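Local coordinates for diacylglycerol O-acyltransferase (Marinobacter hydrocarbonoclasticus, PDB 6CHJ), which probably transfers the acyl group of an acyl-CoA to diacylglycerol, giving triacylglycerol, and to fatty alcohols, giving wax esters, at residues T51-P56 with P163-P168; E79-F84 with E111-E116; L248-A253 with G445-E450; Y258-N263 with E324-I329. All blocks are in the same frame, centred on the assembly; numbering follows the deposited sequence.

Contact 1 of 4, residues T51-P56 with P163-P168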
# COMPACT_ATOMS: atom_id res chain seq x y z
N THR B 51 -11.11 3.11 -21.45
CA THR B 51 -12.00 3.11 -20.30
C THR B 51 -12.94 1.91 -20.25
O THR B 51 -13.56 1.67 -19.21
CB THR B 51 -12.82 4.42 -20.27
OG1 THR B 51 -11.93 5.53 -20.33
CG2 THR B 51 -13.63 4.55 -18.98
N GLU B 52 -13.06 1.14 -21.33
CA GLU B 52 -13.90 -0.05 -21.26
C GLU B 52 -13.19 -1.15 -20.47
O GLU B 52 -12.00 -1.41 -20.67
CB GLU B 52 -14.29 -0.54 -22.65
CG GLU B 52 -15.29 -1.70 -22.60
CD GLU B 52 -15.64 -2.24 -23.98
OE1 GLU B 52 -16.52 -1.65 -24.64
OE2 GLU B 52 -15.03 -3.26 -24.38
N VAL B 53 -13.94 -1.78 -19.57
CA VAL B 53 -13.44 -2.80 -18.66
C VAL B 53 -14.41 -3.96 -18.69
O VAL B 53 -15.61 -3.77 -18.50
CB VAL B 53 -13.30 -2.27 -17.22
CG1 VAL B 53 -12.95 -3.40 -16.25
CG2 VAL B 53 -12.26 -1.14 -17.13
N THR B 54 -13.90 -5.17 -18.93
CA THR B 54 -14.75 -6.36 -18.94
C THR B 54 -14.27 -7.36 -17.89
O THR B 54 -13.10 -7.37 -17.50
CB THR B 54 -14.78 -7.04 -20.31
OG1 THR B 54 -15.80 -8.05 -20.32
CG2 THR B 54 -13.43 -7.67 -20.64
N ALA B 55 -15.21 -8.20 -17.47
CA ALA B 55 -15.07 -9.24 -16.46
C ALA B 55 -13.75 -9.98 -16.64
O ALA B 55 -13.33 -10.20 -17.78
CB ALA B 55 -16.25 -10.20 -16.53
N PRO B 56 -13.07 -10.36 -15.55
CA PRO B 56 -13.60 -10.16 -14.19
C PRO B 56 -13.22 -8.81 -13.55
O PRO B 56 -13.50 -8.58 -12.37
CB PRO B 56 -12.99 -11.33 -13.42
CG PRO B 56 -11.65 -11.56 -14.11
CD PRO B 56 -11.77 -11.07 -15.53
N PRO B 163 -5.33 -3.47 -23.26
CA PRO B 163 -4.73 -3.82 -21.97
C PRO B 163 -5.51 -4.93 -21.26
O PRO B 163 -6.63 -5.28 -21.63
CB PRO B 163 -4.83 -2.50 -21.19
CG PRO B 163 -6.07 -1.84 -21.75
CD PRO B 163 -6.09 -2.21 -23.21
N ILE B 164 -4.88 -5.48 -20.21
CA ILE B 164 -5.42 -6.68 -19.56
C ILE B 164 -6.83 -6.47 -19.03
O ILE B 164 -7.59 -7.44 -18.89
CB ILE B 164 -4.49 -7.15 -18.42
CG1 ILE B 164 -4.74 -8.64 -18.14
CG2 ILE B 164 -4.75 -6.33 -17.15
CD1 ILE B 164 -3.65 -9.29 -17.36
N TRP B 165 -7.20 -5.25 -18.69
CA TRP B 165 -8.50 -5.12 -18.07
C TRP B 165 -9.63 -5.19 -19.09
O TRP B 165 -10.80 -5.29 -18.68
CB TRP B 165 -8.58 -3.83 -17.26
CG TRP B 165 -8.23 -2.57 -17.98
CD1 TRP B 165 -9.05 -1.83 -18.77
CD2 TRP B 165 -6.97 -1.88 -17.94
NE1 TRP B 165 -8.38 -0.73 -19.24
CE2 TRP B 165 -7.10 -0.73 -18.74
CE3 TRP B 165 -5.75 -2.12 -17.31
CZ2 TRP B 165 -6.06 0.17 -18.93
CZ3 TRP B 165 -4.72 -1.22 -17.49
CH2 TRP B 165 -4.88 -0.09 -18.29
N ASP B 166 -9.31 -5.17 -20.38
CA ASP B 166 -10.29 -5.23 -21.47
C ASP B 166 -9.86 -6.33 -22.44
O ASP B 166 -9.05 -6.09 -23.34
CB ASP B 166 -10.40 -3.88 -22.18
CG ASP B 166 -11.76 -3.66 -22.84
OD1 ASP B 166 -12.79 -4.19 -22.33
OD2 ASP B 166 -11.80 -2.96 -23.87
N LEU B 167 -10.40 -7.53 -22.25
CA LEU B 167 -9.96 -8.66 -23.06
C LEU B 167 -11.17 -9.40 -23.63
O LEU B 167 -12.21 -9.53 -22.97
CB LEU B 167 -9.10 -9.65 -22.24
CG LEU B 167 -7.62 -9.34 -21.95
CD1 LEU B 167 -6.97 -10.53 -21.26
CD2 LEU B 167 -6.81 -8.95 -23.18
N PRO B 168 -11.05 -9.89 -24.88
CA PRO B 168 -12.04 -10.76 -25.51
C PRO B 168 -12.44 -11.95 -24.64
O PRO B 168 -13.64 -12.15 -24.43
CB PRO B 168 -11.32 -11.24 -26.77
CG PRO B 168 -10.38 -10.11 -27.11
CD PRO B 168 -9.94 -9.54 -25.80

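Contact 2 of 4, residues E79-F84 with E111-E116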
# COMPACT_ATOMS: atom_id res chain seq x y z
N GLU B 79 -8.37 5.67 -13.10
CA GLU B 79 -7.10 6.17 -12.59
C GLU B 79 -6.85 5.74 -11.15
O GLU B 79 -5.75 6.00 -10.61
CB GLU B 79 -7.01 7.69 -12.72
CG GLU B 79 -5.56 8.22 -12.83
CD GLU B 79 -4.59 7.35 -13.68
OE1 GLU B 79 -5.03 6.64 -14.63
OE2 GLU B 79 -3.36 7.40 -13.41
N HIS B 80 -7.82 5.07 -10.53
CA HIS B 80 -7.47 4.32 -9.33
C HIS B 80 -6.76 3.01 -9.67
O HIS B 80 -5.77 2.66 -9.02
CB HIS B 80 -8.72 4.02 -8.49
CG HIS B 80 -8.44 3.12 -7.33
ND1 HIS B 80 -7.86 3.58 -6.16
CD2 HIS B 80 -8.61 1.79 -7.18
CE1 HIS B 80 -7.70 2.56 -5.34
NE2 HIS B 80 -8.14 1.46 -5.93
N HIS B 81 -7.24 2.27 -10.68
CA HIS B 81 -6.69 0.95 -10.97
C HIS B 81 -5.43 1.02 -11.85
O HIS B 81 -4.54 0.17 -11.72
CB HIS B 81 -7.75 0.07 -11.64
CG HIS B 81 -8.97 -0.15 -10.79
ND1 HIS B 81 -10.01 0.75 -10.73
CD2 HIS B 81 -9.33 -1.19 -10.00
CE1 HIS B 81 -10.95 0.28 -9.92
NE2 HIS B 81 -10.57 -0.90 -9.47
N PHE B 82 -5.32 2.00 -12.74
CA PHE B 82 -4.17 2.14 -13.63
C PHE B 82 -3.26 3.26 -13.15
O PHE B 82 -3.72 4.37 -12.89
CB PHE B 82 -4.61 2.41 -15.06
CG PHE B 82 -3.47 2.74 -15.97
CD1 PHE B 82 -2.42 1.83 -16.13
CD2 PHE B 82 -3.42 3.94 -16.66
CE1 PHE B 82 -1.36 2.12 -16.96
CE2 PHE B 82 -2.37 4.24 -17.49
CZ PHE B 82 -1.33 3.33 -17.64
N ARG B 83 -1.95 2.98 -13.06
CA ARG B 83 -1.03 3.93 -12.45
C ARG B 83 0.25 4.01 -13.25
O ARG B 83 0.79 3.00 -13.71
CB ARG B 83 -0.72 3.55 -11.00
CG ARG B 83 -1.97 3.53 -10.17
CD ARG B 83 -1.71 3.55 -8.70
NE ARG B 83 -2.93 3.15 -8.01
CZ ARG B 83 -2.95 2.66 -6.78
NH1 ARG B 83 -1.81 2.53 -6.12
NH2 ARG B 83 -4.09 2.30 -6.21
N PHE B 84 0.74 5.24 -13.39
CA PHE B 84 1.94 5.57 -14.12
C PHE B 84 2.96 6.02 -13.09
O PHE B 84 2.75 7.03 -12.40
CB PHE B 84 1.66 6.66 -15.16
CG PHE B 84 2.82 7.00 -16.05
CD1 PHE B 84 3.83 6.07 -16.31
CD2 PHE B 84 2.91 8.26 -16.64
CE1 PHE B 84 4.90 6.39 -17.13
CE2 PHE B 84 3.98 8.60 -17.47
CZ PHE B 84 4.97 7.66 -17.72
N GLU B 111 -13.43 -2.36 -1.52
CA GLU B 111 -14.62 -1.69 -2.01
C GLU B 111 -14.59 -1.43 -3.52
O GLU B 111 -15.60 -0.96 -4.07
CB GLU B 111 -14.82 -0.38 -1.23
CG GLU B 111 -15.37 -0.58 0.20
CD GLU B 111 -16.87 -0.32 0.31
OE1 GLU B 111 -17.27 0.72 0.90
OE2 GLU B 111 -17.66 -1.14 -0.20
N ARG B 112 -13.49 -1.72 -4.20
CA ARG B 112 -13.40 -1.62 -5.65
C ARG B 112 -12.91 -2.93 -6.22
O ARG B 112 -12.33 -3.75 -5.50
CB ARG B 112 -12.47 -0.48 -6.06
CG ARG B 112 -12.64 0.74 -5.20
CD ARG B 112 -11.76 1.82 -5.70
NE ARG B 112 -12.50 2.68 -6.61
CZ ARG B 112 -12.58 3.99 -6.48
NH1 ARG B 112 -11.94 4.60 -5.49
NH2 ARG B 112 -13.28 4.69 -7.35
N PRO B 113 -13.17 -3.19 -7.50
CA PRO B 113 -12.59 -4.38 -8.14
C PRO B 113 -11.11 -4.46 -7.83
O PRO B 113 -10.40 -3.45 -7.85
CB PRO B 113 -12.86 -4.16 -9.63
CG PRO B 113 -13.34 -2.73 -9.74
CD PRO B 113 -13.97 -2.40 -8.45
N MET B 114 -10.64 -5.65 -7.47
CA MET B 114 -9.37 -5.76 -6.79
C MET B 114 -8.25 -6.08 -7.78
O MET B 114 -7.64 -7.16 -7.76
CB MET B 114 -9.48 -6.78 -5.66
CG MET B 114 -10.61 -6.43 -4.70
SD MET B 114 -10.60 -7.42 -3.19
CE MET B 114 -12.03 -8.49 -3.46
N TRP B 115 -7.96 -5.10 -8.63
CA TRP B 115 -6.82 -5.23 -9.53
C TRP B 115 -6.14 -3.88 -9.67
O TRP B 115 -6.77 -2.84 -9.54
CB TRP B 115 -7.25 -5.77 -10.89
CG TRP B 115 -8.20 -4.89 -11.63
CD1 TRP B 115 -9.57 -4.93 -11.56
CD2 TRP B 115 -7.88 -3.85 -12.56
NE1 TRP B 115 -10.11 -3.97 -12.38
CE2 TRP B 115 -9.09 -3.30 -13.01
CE3 TRP B 115 -6.68 -3.32 -13.05
CZ2 TRP B 115 -9.14 -2.25 -13.93
CZ3 TRP B 115 -6.73 -2.29 -13.97
CH2 TRP B 115 -7.95 -1.77 -14.40
N GLU B 116 -4.83 -3.92 -9.90
CA GLU B 116 -4.07 -2.73 -10.26
C GLU B 116 -3.11 -3.10 -11.37
O GLU B 116 -2.56 -4.22 -11.38
CB GLU B 116 -3.28 -2.18 -9.08
CG GLU B 116 -4.12 -1.65 -7.94
CD GLU B 116 -3.35 -1.56 -6.63
OE1 GLU B 116 -2.10 -1.47 -6.65
OE2 GLU B 116 -4.00 -1.59 -5.57

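Contact 3 of 4, residues L248-A253 with G445-E450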
# COMPACT_ATOMS: atom_id res chain seq x y z
N LEU B 248 17.32 -21.64 -20.78
CA LEU B 248 16.84 -23.02 -20.76
C LEU B 248 17.91 -24.01 -21.23
O LEU B 248 18.20 -25.00 -20.55
CB LEU B 248 15.59 -23.12 -21.63
CG LEU B 248 14.56 -24.21 -21.36
CD1 LEU B 248 14.52 -24.57 -19.88
CD2 LEU B 248 13.20 -23.76 -21.86
N LYS B 249 18.51 -23.78 -22.41
CA LYS B 249 19.44 -24.79 -22.94
C LYS B 249 20.67 -24.92 -22.06
O LYS B 249 21.26 -26.01 -21.98
CB LYS B 249 19.83 -24.50 -24.40
CG LYS B 249 21.06 -25.35 -24.88
CD LYS B 249 20.83 -26.90 -24.76
CE LYS B 249 22.17 -27.68 -24.69
NZ LYS B 249 22.03 -29.12 -24.30
N ARG B 250 21.05 -23.85 -21.37
CA ARG B 250 22.05 -24.01 -20.32
C ARG B 250 21.60 -25.07 -19.32
O ARG B 250 22.38 -25.93 -18.91
CB ARG B 250 22.30 -22.67 -19.62
CG ARG B 250 23.17 -22.77 -18.41
CD ARG B 250 23.58 -21.39 -17.86
NE ARG B 250 24.48 -21.58 -16.72
CZ ARG B 250 24.59 -20.77 -15.68
NH1 ARG B 250 23.84 -19.68 -15.60
NH2 ARG B 250 25.46 -21.07 -14.71
N ILE B 251 20.31 -25.06 -18.96
CA ILE B 251 19.79 -26.00 -17.98
C ILE B 251 19.58 -27.38 -18.61
O ILE B 251 19.77 -28.41 -17.95
CB ILE B 251 18.49 -25.44 -17.37
CG1 ILE B 251 18.79 -24.35 -16.34
CG2 ILE B 251 17.62 -26.52 -16.75
CD1 ILE B 251 17.52 -23.67 -15.81
N ARG B 252 19.18 -27.42 -19.87
CA ARG B 252 19.06 -28.71 -20.55
C ARG B 252 20.42 -29.41 -20.65
O ARG B 252 20.50 -30.63 -20.48
CB ARG B 252 18.44 -28.52 -21.94
CG ARG B 252 17.00 -28.96 -22.01
CD ARG B 252 16.47 -28.83 -23.42
NE ARG B 252 15.56 -27.69 -23.59
CZ ARG B 252 15.91 -26.55 -24.18
NH1 ARG B 252 17.14 -26.38 -24.64
NH2 ARG B 252 15.02 -25.57 -24.31
N ALA B 253 21.49 -28.65 -20.91
CA ALA B 253 22.82 -29.25 -20.91
C ALA B 253 23.10 -29.98 -19.61
O ALA B 253 23.69 -31.07 -19.61
CB ALA B 253 23.88 -28.17 -21.15
N GLY B 445 24.21 -22.52 -7.59
CA GLY B 445 23.76 -23.90 -7.58
C GLY B 445 23.81 -24.54 -8.96
O GLY B 445 24.19 -25.70 -9.11
N LEU B 446 23.46 -23.77 -10.00
CA LEU B 446 23.52 -24.30 -11.35
C LEU B 446 24.98 -24.41 -11.84
O LEU B 446 25.34 -25.37 -12.52
CB LEU B 446 22.68 -23.42 -12.27
CG LEU B 446 22.58 -23.80 -13.75
CD1 LEU B 446 21.88 -25.13 -13.89
CD2 LEU B 446 21.83 -22.72 -14.51
N ALA B 447 25.82 -23.43 -11.50
CA ALA B 447 27.21 -23.48 -11.94
C ALA B 447 27.97 -24.61 -11.26
O ALA B 447 28.89 -25.18 -11.86
CB ALA B 447 27.87 -22.12 -11.68
N GLU B 448 27.62 -24.95 -10.01
CA GLU B 448 28.28 -26.05 -9.32
C GLU B 448 28.02 -27.37 -10.03
O GLU B 448 28.93 -28.19 -10.20
CB GLU B 448 27.80 -26.13 -7.87
CG GLU B 448 28.56 -25.25 -6.89
CD GLU B 448 28.38 -25.72 -5.46
OE1 GLU B 448 27.84 -26.83 -5.28
OE2 GLU B 448 28.79 -25.00 -4.52
N LEU B 449 26.76 -27.60 -10.42
CA LEU B 449 26.45 -28.75 -11.27
C LEU B 449 27.22 -28.68 -12.58
O LEU B 449 27.68 -29.70 -13.09
CB LEU B 449 24.94 -28.82 -11.53
CG LEU B 449 24.03 -29.20 -10.37
CD1 LEU B 449 22.53 -29.11 -10.79
CD2 LEU B 449 24.38 -30.58 -9.90
N GLU B 450 27.36 -27.48 -13.15
CA GLU B 450 28.06 -27.39 -14.43
C GLU B 450 29.55 -27.72 -14.29
O GLU B 450 30.10 -28.45 -15.11
CB GLU B 450 27.87 -26.02 -15.03
CG GLU B 450 26.59 -25.81 -15.80
CD GLU B 450 26.42 -24.34 -16.08
OE1 GLU B 450 26.87 -23.56 -15.21
OE2 GLU B 450 25.90 -23.97 -17.15

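Contact 4 of 4, residues Y258-N263 with E324-I329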
# COMPACT_ATOMS: atom_id res chain seq x y z
N TYR B 258 23.50 -35.34 -16.53
CA TYR B 258 23.09 -36.12 -15.37
C TYR B 258 21.91 -37.04 -15.65
O TYR B 258 21.46 -37.74 -14.74
CB TYR B 258 22.74 -35.19 -14.20
CG TYR B 258 23.90 -34.40 -13.63
CD1 TYR B 258 24.63 -34.86 -12.55
CD2 TYR B 258 24.25 -33.17 -14.18
CE1 TYR B 258 25.67 -34.14 -12.04
CE2 TYR B 258 25.28 -32.45 -13.68
CZ TYR B 258 25.99 -32.92 -12.62
OH TYR B 258 27.03 -32.16 -12.13
N GLY B 259 21.39 -37.04 -16.87
CA GLY B 259 20.20 -37.84 -17.13
C GLY B 259 19.03 -37.48 -16.24
O GLY B 259 18.37 -38.38 -15.70
N THR B 260 18.76 -36.19 -16.05
CA THR B 260 17.60 -35.72 -15.30
C THR B 260 16.73 -34.86 -16.19
O THR B 260 17.06 -34.61 -17.35
CB THR B 260 18.01 -34.93 -14.06
OG1 THR B 260 18.59 -33.68 -14.47
CG2 THR B 260 19.00 -35.72 -13.18
N THR B 261 15.59 -34.42 -15.64
CA THR B 261 14.63 -33.58 -16.33
C THR B 261 14.92 -32.11 -16.04
O THR B 261 15.73 -31.78 -15.17
CB THR B 261 13.20 -33.89 -15.90
OG1 THR B 261 12.98 -33.33 -14.61
CG2 THR B 261 12.97 -35.39 -15.81
N VAL B 262 14.24 -31.22 -16.77
CA VAL B 262 14.36 -29.79 -16.47
C VAL B 262 13.80 -29.49 -15.08
O VAL B 262 14.44 -28.83 -14.27
CB VAL B 262 13.68 -28.93 -17.55
CG1 VAL B 262 13.75 -27.45 -17.15
CG2 VAL B 262 14.36 -29.12 -18.90
N ASN B 263 12.60 -30.02 -14.79
CA ASN B 263 11.99 -29.79 -13.48
C ASN B 263 12.92 -30.20 -12.34
O ASN B 263 12.93 -29.55 -11.28
CB ASN B 263 10.67 -30.55 -13.37
CG ASN B 263 9.47 -29.66 -13.63
OD1 ASN B 263 8.62 -29.48 -12.75
ND2 ASN B 263 9.40 -29.10 -14.84
N GLU B 324 25.12 -35.17 -6.03
CA GLU B 324 24.40 -36.02 -5.09
C GLU B 324 23.02 -35.45 -4.78
O GLU B 324 22.00 -36.17 -4.83
CB GLU B 324 25.24 -36.18 -3.82
CG GLU B 324 24.85 -37.34 -2.96
CD GLU B 324 25.50 -37.28 -1.60
OE1 GLU B 324 24.94 -37.86 -0.64
OE2 GLU B 324 26.58 -36.63 -1.50
N ARG B 325 22.95 -34.14 -4.50
CA ARG B 325 21.68 -33.51 -4.14
C ARG B 325 20.70 -33.52 -5.31
O ARG B 325 19.52 -33.86 -5.13
CB ARG B 325 21.91 -32.08 -3.65
CG ARG B 325 20.80 -31.61 -2.72
CD ARG B 325 21.00 -30.19 -2.23
NE ARG B 325 22.37 -29.97 -1.80
CZ ARG B 325 23.24 -29.20 -2.45
NH1 ARG B 325 22.88 -28.57 -3.56
NH2 ARG B 325 24.47 -29.06 -1.97
N LEU B 326 21.16 -33.19 -6.52
CA LEU B 326 20.27 -33.26 -7.67
C LEU B 326 19.64 -34.65 -7.80
O LEU B 326 18.42 -34.78 -7.96
CB LEU B 326 21.03 -32.88 -8.94
CG LEU B 326 20.36 -33.24 -10.26
CD1 LEU B 326 19.08 -32.44 -10.46
CD2 LEU B 326 21.35 -33.02 -11.42
N LEU B 327 20.45 -35.72 -7.69
CA LEU B 327 19.92 -37.06 -7.96
C LEU B 327 19.03 -37.58 -6.83
O LEU B 327 18.00 -38.21 -7.10
CB LEU B 327 21.06 -38.05 -8.23
CG LEU B 327 22.00 -37.60 -9.34
CD1 LEU B 327 23.31 -38.36 -9.22
CD2 LEU B 327 21.35 -37.78 -10.70
N LYS B 328 19.40 -37.33 -5.57
CA LYS B 328 18.47 -37.65 -4.49
C LYS B 328 17.16 -36.87 -4.64
O LYS B 328 16.09 -37.39 -4.28
CB LYS B 328 19.10 -37.36 -3.13
CG LYS B 328 20.39 -38.12 -2.87
CD LYS B 328 20.52 -38.51 -1.41
CE LYS B 328 21.93 -39.02 -1.10
NZ LYS B 328 22.22 -39.02 0.37
N ILE B 329 17.21 -35.65 -5.18
CA ILE B 329 15.99 -34.90 -5.48
C ILE B 329 15.24 -35.57 -6.63
O ILE B 329 14.02 -35.72 -6.59
CB ILE B 329 16.30 -33.42 -5.79
CG1 ILE B 329 16.70 -32.66 -4.52
CG2 ILE B 329 15.11 -32.73 -6.45
CD1 ILE B 329 17.55 -31.41 -4.77

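Contact 1 of 4, residues T51-P56 with P163-P168
Glu52 lays its side chain across that of Asp166, the two crossing at about a right angle with their carboxylate planes 82° apart. CG stands anti to the backbone N (chi1 -174°) and the chain stays extended, so each atom in turn runs past the same aspartate. Glu52 CB lies 3.7 Å from Asp166 OD2. Glu52 CG comes to 3.5 Å from Asp166 OD1, and CD to 3.8 Å from that same oxygen. At the tip Glu52 OE2 ends 3.2 Å from Asp166 OD1. Two acceptors meet here, so the like charges would probably favour protonation of one carboxylate or screening by solvent. Asp166 closes a type I beta turn begun at Pro163, its N bonded back to Pro163 O; the turn lies in the loop that follows helix 141-150 and offers the Trp165 carbonyl to the loop after helix 39-49. Thr54 N donates to Trp165 O at 3.1 Å with an N-H...O angle of 158°, in the carbonyl plane. Beside it, Thr54 CG2 rests 3.2 Å from Leu167 O. The Trp165 indole, CG in the crowded position between N and the carbonyl carbon, turns an edge to Glu52 O, which lies in the ring plane 3.5 Å from Trp165 CD1. Pro163 CG covers one face of that indole, and Trp165 NE1 makes a weak hydrogen bond to Lys50 O.

Contact 2 of 4, residues E79-F84 with E111-E116
The tight part of the contact is the buried imidazole of His81, laid over the indole of Trp115 and against Pro113. His81 and the five-membered ring of Trp115 form an offset stack, centroids 4.5 Å apart and planes at 27°. His81 CB sits over the same indole, 3.4 Å from the centroid of the six-membered ring of Trp115. At the imidazole edge, His81 NE2 gives a weak, bent hydrogen bond to Pro113 O (3.0 Å, 128°), while ND1 bonds Asp77 O. Backbones are close too, with Glu116 CA 3.3 Å from His81 O in a CA-H...O contact. An alanine in place of Trp115 has neither the face under His81 nor the NE1 that bonds Phe57 O, and would probably leave the imidazole less firmly held.

The other side, where His80 and Arg83 are partly exposed, is looser. Arg112 CD lies over one face of His80, 3.7 Å from the ring centroid, and its guanidinium lies nearly parallel to that ring. Arg83 grips His80 O side-on with NE and NH2, yet its NH2 stays 3.9 Å from Glu116 OE2, a long ion pair through the guanidinium face; Glu116 OE1 bonds His118 instead. Ser238 of the second subunit packs on His80. Strands 82-86 and 115-121 run parallel, joined by helix 93-105 in a beta-alpha-beta unit, with helix 39-49 against Phe82 and Phe84.

Contact 3 of 4, residues L248-A253 with G445-E450
Two helices pack here, 248-258 and 437-453, which bring together the catalytic and C-terminal parts of the sequence; the axes of their contacting segments approach to 10.7 Å and cross at 44°. A salt bridge with two hydrogen bonds carries the contact. Arg250, CG anti to its backbone N and extended as far as NE, grips the carboxylate of Glu450 side-on: NE donates to OE2 at 2.8 Å (165°), and Arg250 NH2 donates to Glu450 OE1 at 2.9 Å (168°). Both oxygens lie in the guanidinium plane, but the nitrogens meet the carboxylate from above its own plane. Leu446 covers one guanidinium face, its CD2 over the centre and 3.6 Å from Arg250 CZ. The same methyl lies 3.9 Å from Ile251 CG1, the apolar part of the packing. The third nitrogen, NH1, bridges to Glu443. An alanine in place of Arg250 lacks the guanidinium and would probably loosen the helix pair, leaving Glu450 and Glu443 without this ionic partner and Leu446 CD2 without the face beneath it. Behind this pair, helix 262-280 receives Leu446 on Val265 and Met269, and helix 322-338 meets Leu449 through Ala322 and Leu326.

Contact 4 of 4, residues Y258-N263 with E324-I329
Two leucine methyls, CD2 of Leu326 and CD2 of Leu327, carry this contact, and the groups round them are turned in different ways. Tyr258 and Leu326 cross obliquely, and Leu326 CD2 comes down on one face of the phenol ring, toward its rim on the CB side. It lies 4.0 Å from the centroid of the Tyr258 ring and 26° off the ring normal, a CH-pi contact. The nearest ring atom is Tyr258 CG, 3.6 Å from Leu326 CD2. Two torsions set this up: Tyr258 CG is anti to its carbonyl carbon (chi1 -66°), and Leu326 CG is anti to its backbone N (chi1 165°).

Thr260 meets the same leucine tip to tip, its CG2 4.0 Å from Leu326 CD2. That threonine holds OG1 in the crowded position between N and the carbonyl carbon, which places CG2 beside the backbone N, facing the leucines. Leu327 crosses Thr260 at about a right angle, with Leu327 CD2 4.0 Å from Thr260 CG2. The same Leu327 CD2 is also 4.0 Å from Tyr258 O. Apart from the CH-pi contact these are plain van der Waals contacts; the polar end of the tyrosine is engaged elsewhere, its OH bonding to Leu449 O of helix 437-453.

Gly259, with positive phi, ends the preceding helix in a Schellman motif, and Thr261 is the N-cap of helix 262-280, its side chain capping a backbone N. Between those two signals Thr260 projects to helix 322-338, as part of a tight turn between helices 248-258 and 262-280 that packs on a third helix.

In the fold
Along the chain contact 2 falls within the span bridged by contact 1, and contact 4 within that bridged by contact 3. Contacts 1 and 2, centres 12 Å apart, meet through Trp165, which packs on Trp115 and Phe82 at the 82-86 edge of the first six-stranded sheet. Contacts 3 and 4 are similarly close, centres about 11 Å apart, sharing a helical layer of 248-258, 262-280, 322-338 and 437-453. Centres of one pair lie about 40 to 43 Å from those of the other, contacts 2 and 4 on opposite sides of the chain's centre. Two distant clusters are consistent with the two-lobed CoA-dependent acyltransferase fold, the second lobe built from both catalytic and C-terminal sequence.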